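Local structure of dephospho-CoA kinase (Legionella pneumophila subsp. pneumophila, 4TTR) at residues Gly20-Ile25 against Val141-Ala146; Lys48-Leu53 against Pro104-Lys109. The protein probably catalyses the last step of coenzyme A biosynthesis, the ATP-dependent phosphorylation of the 3'-hydroxyl group of dephosphocoenzyme A. All coordinates share one frame; numbering follows the deposited sequence.

How the interactions relate
Interaction 1 lies in the parallel sheet of the P-loop kinase core, where strand 18-23 runs into the phosphate-binding loop. Interaction 2 packs two helices nearer the surface, helix 46-52 and the long helix 92-115. Both segments of interaction 2 fall between the two strands of interaction 1 in sequence. The centres of the two contacts are about 20 Å apart and their nearest atoms about 10 Å, without touching. Gly23 of interaction 1 comes within about 7 Å of the 1,3-butanediol bound by Ala26-Thr31, the predicted ATP site. From interaction 2, the side chain of Ala50 is about 12 Å from that of Lys29 and about 4 Å from a bound phosphate ion, probably from the crystallisation liquor.

Interaction 1 (Gly20-Ile25 against Val141-Ala146); sequences GLTGNI and VLLVIA
The strand that leads into the P-loop, Gly20-Gly23, is part of the central strand of the P-loop kinase sheet and pairs in parallel with its neighbour Val141-Ile145. Four backbone hydrogen bonds join them. Leu142 N gives its proton to Gly20 O (2.7 Å), and Leu142 O takes that of Thr22 N. Thr22 O then accepts from Val144 N at 2.8 Å. Past the paired residues Asn24 N reaches Val144 O at 3.0 Å, which carries the pairing one residue past the strand, into the P-loop. The Thr22 hydroxyl stands between its own backbone N and carbonyl carbon (chi1 63°), which brings OG1 to 3.0 Å from Leu142 O, although its proton has another acceptor within reach. The same OG1 lies against CB and CD1 of Leu143, whose CD1 also covers Gly23 CA (3.7 Å). On the other face Leu21 and Leu142 run side by side, and Leu21 CD1 meets Val144 CG2 at 3.7 Å. Asn24 reaches its amide across to Ile145, with ND2 3.5 Å from Ile145 CB and OD1 near Ile145 CA; its backbone O makes a weak hydrogen bond to Ser27 of the predicted ATP site. Helix 29-38, which follows the P-loop, covers the Leu21 face through Val32, Ala33 and Phe36, while Ile126 and Phe130 touch Thr22 on the reverse. Strand 122-125 flanks Gly20-Gly23, strand 185-188 borders Val141-Ile145, and Gln151 of helix 148-159 touches Asn24.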
loop_
_atom_site.group_PDB
_atom_site.type_symbol
_atom_site.label_atom_id
_atom_site.label_comp_id
_atom_site.label_asym_id
_atom_site.label_seq_id
_atom_site.Cartn_x
_atom_site.Cartn_y
_atom_site.Cartn_z
ATOM N N GLY A 20 6.412 -4.659 6.405
ATOM C CA GLY A 20 5.223 -4.154 5.746
ATOM C C GLY A 20 5.293 -2.649 5.590
ATOM O O GLY A 20 5.506 -1.935 6.566
ATOM N N LEU A 21 5.129 -2.174 4.359
ATOM C CA LEU A 21 5.100 -0.743 4.076
ATOM C C LEU A 21 3.666 -0.257 3.880
ATOM O O LEU A 21 2.966 -0.696 2.965
ATOM C CB LEU A 21 5.939 -0.423 2.836
ATOM C CG LEU A 21 5.855 1.019 2.321
ATOM C CD1 LEU A 21 6.357 1.998 3.362
ATOM C CD2 LEU A 21 6.630 1.176 1.027
ATOM N N THR A 22 3.238 0.644 4.755
ATOM C CA THR A 22 1.917 1.252 4.667
ATOM C C THR A 22 2.056 2.765 4.675
ATOM O O THR A 22 3.095 3.301 5.048
ATOM C CB THR A 22 1.005 0.826 5.836
ATOM O OG1 THR A 22 1.560 1.274 7.080
ATOM C CG2 THR A 22 0.850 -0.671 5.871
ATOM N N GLY A 23 1.002 3.455 4.265
ATOM C CA GLY A 23 1.012 4.901 4.296
ATOM C C GLY A 23 -0.381 5.467 4.190
ATOM O O GLY A 23 -1.246 4.874 3.545
ATOM N N ASN A 24 -0.608 6.613 4.826
ATOM C CA ASN A 24 -1.886 7.280 4.682
ATOM C C ASN A 24 -1.918 7.981 3.332
ATOM O O ASN A 24 -1.074 7.744 2.469
ATOM C CB ASN A 24 -2.162 8.253 5.848
ATOM C CG ASN A 24 -1.198 9.436 5.901
ATOM O OD1 ASN A 24 -0.378 9.643 5.016
ATOM N ND2 ASN A 24 -1.316 10.232 6.958
ATOM N N ILE A 25 -2.885 8.861 3.156
ATOM C CA ILE A 25 -3.197 9.382 1.841
ATOM C C ILE A 25 -2.181 10.454 1.461
ATOM O O ILE A 25 -1.886 11.352 2.253
ATOM C CB ILE A 25 -4.644 9.916 1.816
ATOM C CG1 ILE A 25 -5.619 8.753 2.028
ATOM C CG2 ILE A 25 -4.966 10.594 0.497
ATOM C CD1 ILE A 25 -5.734 8.233 3.480
ATOM N N VAL A 141 6.187 -3.317 10.802
ATOM C CA VAL A 141 5.312 -2.495 9.982
ATOM C C VAL A 141 5.848 -1.067 9.974
ATOM O O VAL A 141 6.173 -0.502 11.023
ATOM C CB VAL A 141 3.855 -2.520 10.491
ATOM C CG1 VAL A 141 2.980 -1.563 9.684
ATOM C CG2 VAL A 141 3.294 -3.936 10.416
ATOM N N LEU A 142 5.962 -0.510 8.775
ATOM C CA LEU A 142 6.365 0.874 8.573
ATOM C C LEU A 142 5.174 1.653 8.031
ATOM O O LEU A 142 4.593 1.287 7.011
ATOM C CB LEU A 142 7.555 0.959 7.611
ATOM C CG LEU A 142 7.973 2.343 7.106
ATOM C CD1 LEU A 142 8.386 3.249 8.258
ATOM C CD2 LEU A 142 9.105 2.201 6.109
ATOM N N LEU A 143 4.809 2.714 8.737
ATOM C CA LEU A 143 3.711 3.577 8.329
ATOM C C LEU A 143 4.243 4.950 7.937
ATOM O O LEU A 143 4.850 5.642 8.751
ATOM C CB LEU A 143 2.686 3.694 9.455
ATOM C CG LEU A 143 1.624 4.787 9.333
ATOM C CD1 LEU A 143 0.848 4.666 8.030
ATOM C CD2 LEU A 143 0.692 4.715 10.530
ATOM N N VAL A 144 4.027 5.327 6.683
ATOM C CA VAL A 144 4.446 6.634 6.189
ATOM C C VAL A 144 3.281 7.605 6.263
ATOM O O VAL A 144 2.198 7.315 5.763
ATOM C CB VAL A 144 4.954 6.558 4.741
ATOM C CG1 VAL A 144 5.488 7.915 4.286
ATOM C CG2 VAL A 144 6.029 5.491 4.615
ATOM N N ILE A 145 3.500 8.755 6.894
ATOM C CA ILE A 145 2.463 9.771 6.985
ATOM C C ILE A 145 2.994 11.133 6.570
ATOM O O ILE A 145 4.188 11.407 6.675
ATOM C CB ILE A 145 1.875 9.866 8.413
ATOM C CG1 ILE A 145 2.943 10.266 9.435
ATOM C CG2 ILE A 145 1.252 8.542 8.816
ATOM C CD1 ILE A 145 2.384 11.044 10.590
ATOM N N ALA A 146 2.091 11.977 6.092
ATOM C CA ALA A 146 2.428 13.342 5.726
ATOM C C ALA A 146 1.465 14.283 6.431
ATOM O O ALA A 146 0.285 13.962 6.580
ATOM C CB ALA A 146 2.360 13.525 4.225
#

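Interaction 2 (Lys48-Leu53 against Pro104-Lys109); sequences KIAKEL and PVIRKK
Leu53, the first residue past helix 46-52, aims its side chain at helix 92-115. Its CB points toward that helix; with CG anti to the carbonyl carbon (chi1 -70°) the branch faces helix 92-115, and chi2 168° sends CD1 and CD2 to different partners. CD1 settles against Val105, 3.8 Å from Val105 CB and equally near Val105 O, and comes within 4.4 Å of Ile106 CG1. CD2 lies instead against the end of Lys109, 3.8 Å from Lys109 CE, the two side chains crossing at a slant. The contact is a surface helix-helix packing of the P-loop kinase fold, joining the helix after edge strand 42-45 to the long helix 92-115. The short axes lie 9.8 Å apart at an angle of 120°, and the packing is built mainly from carbon-to-carbon contacts. One turn back along helix 46-52, the buried Ile49 sends CG2 to Lys109 CB (3.7 Å) and toward Ile106, while Ala50 CB meets Ile106 CD1 at 4.0 Å. Lys109 thus lends its aliphatic chain to two residues: CB and CG lie by Ile49, and bends at chi2 and chi3 carry CE to Leu53. Lys109 NZ is 4.9 Å from Glu52 OE1, too far for a salt bridge, though the opposite charges may attract weakly. Leu53 O accepts a hydrogen bond from Thr58 OG1.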
loop_
_atom_site.group_PDB
_atom_site.type_symbol
_atom_site.label_atom_id
_atom_site.label_comp_id
_atom_site.label_asym_id
_atom_site.label_seq_id
_atom_site.Cartn_x
_atom_site.Cartn_y
_atom_site.Cartn_z
ATOM N N LYS A 48 0.442 -3.778 -7.276
ATOM C CA LYS A 48 0.806 -4.152 -8.637
ATOM C C LYS A 48 0.339 -5.566 -8.943
ATOM O O LYS A 48 -0.082 -5.864 -10.061
ATOM C CB LYS A 48 2.316 -4.055 -8.844
ATOM C CG LYS A 48 2.865 -2.642 -8.836
ATOM C CD LYS A 48 4.366 -2.643 -9.092
ATOM C CE LYS A 48 4.957 -1.245 -9.003
ATOM N NZ LYS A 48 4.484 -0.363 -10.103
ATOM N N ILE A 49 0.433 -6.433 -7.941
ATOM C CA ILE A 49 0.007 -7.817 -8.076
ATOM C C ILE A 49 -1.512 -7.875 -8.235
ATOM O O ILE A 49 -2.030 -8.655 -9.031
ATOM C CB ILE A 49 0.454 -8.657 -6.858
ATOM C CG1 ILE A 49 1.983 -8.720 -6.805
ATOM C CG2 ILE A 49 -0.114 -10.073 -6.926
ATOM C CD1 ILE A 49 2.537 -9.252 -5.505
ATOM N N ALA A 50 -2.215 -7.036 -7.481
ATOM C CA ALA A 50 -3.670 -6.978 -7.557
ATOM C C ALA A 50 -4.129 -6.575 -8.955
ATOM O O ALA A 50 -5.086 -7.135 -9.481
ATOM C CB ALA A 50 -4.212 -6.010 -6.521
ATOM N N LYS A 51 -3.447 -5.605 -9.554
ATOM C CA LYS A 51 -3.778 -5.178 -10.908
ATOM C C LYS A 51 -3.515 -6.294 -11.906
ATOM O O LYS A 51 -4.323 -6.535 -12.801
ATOM C CB LYS A 51 -2.979 -3.938 -11.303
ATOM C CG LYS A 51 -3.473 -2.648 -10.679
ATOM C CD LYS A 51 -2.856 -1.450 -11.378
ATOM C CE LYS A 51 -3.076 -0.164 -10.600
ATOM N NZ LYS A 51 -2.377 0.988 -11.240
ATOM N N GLU A 52 -2.377 -6.964 -11.750
ATOM C CA GLU A 52 -2.033 -8.082 -12.613
ATOM C C GLU A 52 -3.138 -9.126 -12.561
ATOM O O GLU A 52 -3.635 -9.565 -13.597
ATOM C CB GLU A 52 -0.694 -8.706 -12.203
ATOM C CG GLU A 52 -0.336 -9.971 -12.985
ATOM C CD GLU A 52 0.914 -10.659 -12.462
ATOM O OE1 GLU A 52 1.168 -11.814 -12.869
ATOM O OE2 GLU A 52 1.641 -10.053 -11.645
ATOM N N LEU A 53 -3.532 -9.504 -11.350
ATOM C CA LEU A 53 -4.492 -10.585 -11.155
ATOM C C LEU A 53 -5.941 -10.153 -11.369
ATOM O O LEU A 53 -6.862 -10.930 -11.128
ATOM C CB LEU A 53 -4.332 -11.173 -9.753
ATOM C CG LEU A 53 -3.033 -11.951 -9.564
ATOM C CD1 LEU A 53 -2.790 -12.249 -8.097
ATOM C CD2 LEU A 53 -3.072 -13.239 -10.374
ATOM N N PRO A 104 -6.321 -14.656 -1.356
ATOM C CA PRO A 104 -5.723 -15.965 -1.658
ATOM C C PRO A 104 -4.746 -15.942 -2.828
ATOM O O PRO A 104 -3.677 -16.543 -2.735
ATOM C CB PRO A 104 -6.937 -16.833 -1.998
ATOM C CG PRO A 104 -8.083 -16.164 -1.342
ATOM C CD PRO A 104 -7.790 -14.707 -1.426
ATOM N N VAL A 105 -5.108 -15.266 -3.915
ATOM C CA VAL A 105 -4.253 -15.233 -5.095
ATOM C C VAL A 105 -3.058 -14.306 -4.881
ATOM O O VAL A 105 -1.947 -14.615 -5.309
ATOM C CB VAL A 105 -5.024 -14.795 -6.371
ATOM C CG1 VAL A 105 -5.916 -15.927 -6.868
ATOM C CG2 VAL A 105 -5.840 -13.527 -6.133
ATOM N N ILE A 106 -3.274 -13.182 -4.207
ATOM C CA ILE A 106 -2.185 -12.246 -3.948
ATOM C C ILE A 106 -1.124 -12.889 -3.062
ATOM O O ILE A 106 0.072 -12.710 -3.293
ATOM C CB ILE A 106 -2.698 -10.949 -3.291
ATOM C CG1 ILE A 106 -3.488 -10.130 -4.317
ATOM C CG2 ILE A 106 -1.539 -10.116 -2.738
ATOM C CD1 ILE A 106 -4.131 -8.866 -3.763
ATOM N N ARG A 107 -1.563 -13.641 -2.056
ATOM C CA ARG A 107 -0.640 -14.266 -1.116
ATOM C C ARG A 107 0.272 -15.273 -1.812
ATOM O O ARG A 107 1.450 -15.378 -1.481
ATOM C CB ARG A 107 -1.403 -14.956 0.017
ATOM C CG ARG A 107 -0.512 -15.353 1.196
ATOM C CD ARG A 107 -1.259 -16.212 2.206
ATOM N NE ARG A 107 -1.786 -17.432 1.593
ATOM C CZ ARG A 107 -1.216 -18.635 1.664
ATOM N NH1 ARG A 107 -0.083 -18.824 2.333
ATOM N NH2 ARG A 107 -1.792 -19.664 1.060
ATOM N N LYS A 108 -0.275 -16.015 -2.769
ATOM C CA LYS A 108 0.506 -16.996 -3.512
ATOM C C LYS A 108 1.609 -16.324 -4.323
ATOM O O LYS A 108 2.711 -16.859 -4.447
ATOM C CB LYS A 108 -0.394 -17.814 -4.438
ATOM C CG LYS A 108 -0.869 -19.122 -3.831
ATOM C CD LYS A 108 -1.721 -19.901 -4.818
ATOM C CE LYS A 108 -3.185 -19.505 -4.722
ATOM N NZ LYS A 108 -3.886 -19.627 -6.031
ATOM N N LYS A 109 1.305 -15.154 -4.878
ATOM C CA LYS A 109 2.283 -14.400 -5.654
ATOM C C LYS A 109 3.365 -13.820 -4.746
ATOM O O LYS A 109 4.542 -13.813 -5.106
ATOM C CB LYS A 109 1.600 -13.279 -6.441
ATOM C CG LYS A 109 1.808 -13.349 -7.945
ATOM C CD LYS A 109 1.352 -14.690 -8.511
ATOM C CE LYS A 109 0.474 -14.507 -9.737
ATOM N NZ LYS A 109 0.060 -15.806 -10.344
#